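Side-chain contact in autoinducer 2-binding protein LsrB (Clostridium saccharobutylicum DSM 13864, PDB 6DSP), which binds the quorum-sensing signal autoinducer-2 in the cleft of a periplasmic-binding-protein fold: residues 105-110 with 285-290. Numbering follows the deposited sequence.
Sequences TVTTWD and YYIASG. With PAV ((2R,4S)-2-methyl-2,3,3,4-tetrahydroxytetrahydrofuran), chain C.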
loop_
_atom_site.group_PDB
_atom_site.type_symbol
_atom_site.label_atom_id
_atom_site.label_comp_id
_atom_site.label_asym_id
_atom_site.label_seq_id
_atom_site.Cartn_x
_atom_site.Cartn_y
_atom_site.Cartn_z
ATOM N N THR A 105 7.067 16.322 14.554
ATOM C CA THR A 105 7.283 14.872 14.661
ATOM C C THR A 105 6.899 14.224 13.335
ATOM O O THR A 105 5.807 14.472 12.812
ATOM C CB THR A 105 6.386 14.311 15.763
ATOM O OG1 THR A 105 6.824 14.840 17.017
ATOM C CG2 THR A 105 6.418 12.775 15.772
ATOM N N VAL A 106 7.812 13.465 12.748
ATOM C CA VAL A 106 7.597 12.840 11.443
ATOM C C VAL A 106 7.400 11.336 11.615
ATOM O O VAL A 106 8.268 10.650 12.179
ATOM C CB VAL A 106 8.753 13.132 10.471
ATOM C CG1 VAL A 106 8.536 12.421 9.146
ATOM C CG2 VAL A 106 8.928 14.667 10.265
ATOM N N THR A 107 6.270 10.832 11.129
ATOM C CA THR A 107 6.022 9.394 11.056
ATOM C C THR A 107 5.564 9.054 9.645
ATOM O O THR A 107 5.154 9.932 8.869
ATOM C CB THR A 107 4.930 8.919 12.050
ATOM O OG1 THR A 107 3.674 9.530 11.733
ATOM C CG2 THR A 107 5.316 9.204 13.517
ATOM N N THR A 108 5.561 7.755 9.322
ATOM C CA THR A 108 5.073 7.305 8.029
ATOM C C THR A 108 4.046 6.191 8.201
ATOM O O THR A 108 3.945 5.561 9.256
ATOM C CB THR A 108 6.213 6.837 7.116
ATOM O OG1 THR A 108 7.047 5.960 7.880
ATOM C CG2 THR A 108 7.045 8.031 6.636
ATOM N N TRP A 109 3.299 5.928 7.134
ATOM C CA TRP A 109 2.419 4.777 7.068
ATOM C C TRP A 109 2.364 4.358 5.614
ATOM O O TRP A 109 2.578 5.199 4.727
ATOM C CB TRP A 109 1.022 5.152 7.615
ATOM C CG TRP A 109 0.237 6.066 6.695
ATOM C CD1 TRP A 109 0.531 7.381 6.383
ATOM C CD2 TRP A 109 -0.895 5.713 5.906
ATOM N NE1 TRP A 109 -0.385 7.857 5.443
ATOM C CE2 TRP A 109 -1.256 6.847 5.121
ATOM C CE3 TRP A 109 -1.644 4.543 5.774
ATOM C CZ2 TRP A 109 -2.336 6.833 4.230
ATOM C CZ3 TRP A 109 -2.732 4.534 4.886
ATOM C CH2 TRP A 109 -3.072 5.688 4.141
ATOM N N ASP A 110 2.050 3.077 5.370
ATOM C CA ASP A 110 1.762 2.562 4.025
ATOM C C ASP A 110 3.017 2.433 3.167
ATOM O O ASP A 110 3.453 1.311 2.885
ATOM C CB ASP A 110 0.646 3.385 3.365
ATOM C CG ASP A 110 0.325 2.920 1.965
ATOM O OD1 ASP A 110 0.165 1.687 1.784
ATOM O OD2 ASP A 110 0.160 3.792 1.061
ATOM N N TYR A 285 0.930 11.367 17.195
ATOM C CA TYR A 285 0.390 12.107 18.334
ATOM C C TYR A 285 1.094 11.714 19.622
ATOM O O TYR A 285 1.424 12.568 20.452
ATOM C CB TYR A 285 -1.102 11.812 18.438
ATOM C CG TYR A 285 -1.697 12.020 19.801
ATOM C CD1 TYR A 285 -2.047 13.291 20.240
ATOM C CD2 TYR A 285 -1.967 10.939 20.626
ATOM C CE1 TYR A 285 -2.612 13.491 21.503
ATOM C CE2 TYR A 285 -2.539 11.120 21.887
ATOM C CZ TYR A 285 -2.852 12.398 22.313
ATOM O OH TYR A 285 -3.419 12.566 23.557
ATOM N N TYR A 286 1.344 10.417 19.797
ATOM C CA TYR A 286 1.958 9.916 21.020
ATOM C C TYR A 286 3.361 10.472 21.181
ATOM O O TYR A 286 3.747 10.922 22.275
ATOM C CB TYR A 286 1.975 8.387 20.945
ATOM C CG TYR A 286 2.455 7.687 22.185
ATOM C CD1 TYR A 286 1.627 7.527 23.276
ATOM C CD2 TYR A 286 3.731 7.159 22.249
ATOM C CE1 TYR A 286 2.054 6.874 24.425
ATOM C CE2 TYR A 286 4.173 6.490 23.384
ATOM C CZ TYR A 286 3.323 6.345 24.484
ATOM O OH TYR A 286 3.707 5.692 25.642
ATOM N N ILE A 287 4.127 10.492 20.091
ATOM C CA ILE A 287 5.475 11.057 20.153
ATOM C C ILE A 287 5.430 12.575 20.283
ATOM O O ILE A 287 6.151 13.161 21.105
ATOM C CB ILE A 287 6.276 10.611 18.930
ATOM C CG1 ILE A 287 6.511 9.094 18.965
ATOM C CG2 ILE A 287 7.594 11.406 18.836
ATOM C CD1 ILE A 287 7.021 8.595 17.619
ATOM N N ALA A 288 4.566 13.239 19.503
ATOM C CA ALA A 288 4.476 14.701 19.571
ATOM C C ALA A 288 3.999 15.190 20.933
ATOM O O ALA A 288 4.293 16.332 21.313
ATOM C CB ALA A 288 3.561 15.208 18.463
ATOM N N SER A 289 3.276 14.346 21.676
ATOM C CA SER A 289 2.851 14.643 23.038
ATOM C C SER A 289 3.979 14.523 24.056
ATOM O O SER A 289 3.765 14.835 25.231
ATOM C CB SER A 289 1.697 13.719 23.442
ATOM O OG SER A 289 0.551 14.065 22.710
ATOM N N GLY A 290 5.161 14.078 23.651
ATOM C CA GLY A 290 6.311 14.039 24.531
ATOM C C GLY A 290 6.704 12.669 25.039
ATOM O O GLY A 290 7.569 12.574 25.916
HETATM O O2 PAV C . -1.296 -1.277 -2.867
HETATM C C2 PAV C . -1.692 -0.051 -2.217
HETATM C C1 PAV C . -3.062 -0.167 -1.512
HETATM O O5 PAV C . -1.994 0.895 -3.386
HETATM C C5 PAV C . -1.836 2.164 -2.919
HETATM C C4 PAV C . -1.204 2.073 -1.518
HETATM O O4 PAV C . -0.150 3.022 -1.383
HETATM C C3 PAV C . -0.754 0.609 -1.476
HETATM O O3 PAV C . -0.750 0.134 -0.158
HETATM O O13 PAV C . 0.515 0.473 -2.076
#
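T105, at the start of strand 105-109, meets the last turn of helix 273-288 through both branches of its side chain. Its methyl lies anti to the backbone N (chi1 -66° for OG1), and CG2 comes to rest 3.6 Å from CG2 of I287. The hydroxyl branch lies over A288, OG1 standing 3.5 Å from CA and 3.6 Å from CB of that residue. Beta-branched threonine suits a strand and offers one apolar arm, while small alanine lets the helix come near, the CA atoms of T105 and A288 5.7 Å apart. I287 suits its place by giving apolar surface twice, CG2 to T105 and the longer CD1 arm to T107, where the fit slackens: T107 CG2 is 4.5 Å from I287 CD1, and the T107 hydroxyl donates to I82 O. In this periplasmic-binding-protein fold, strand 105-109 belongs to the largely parallel sheet of one lobe; the helix's last turn abuts its start, A288 also touching A81 and I287 V120. The strand's opposite end leads to the cleft, where D110 OD1 accepts from PAV O3 and OD2 from PAV O4, each at 2.6 Å, with Q124 NE2 and S85 OG bonding the same oxygens respectively. Towards solvent, G290 takes a positive phi (105°) in a Schellman motif, where a CB would jam against S289 O. Serine suits 289: its OG (2.8 Å) and N reach Y285 O from opposite faces.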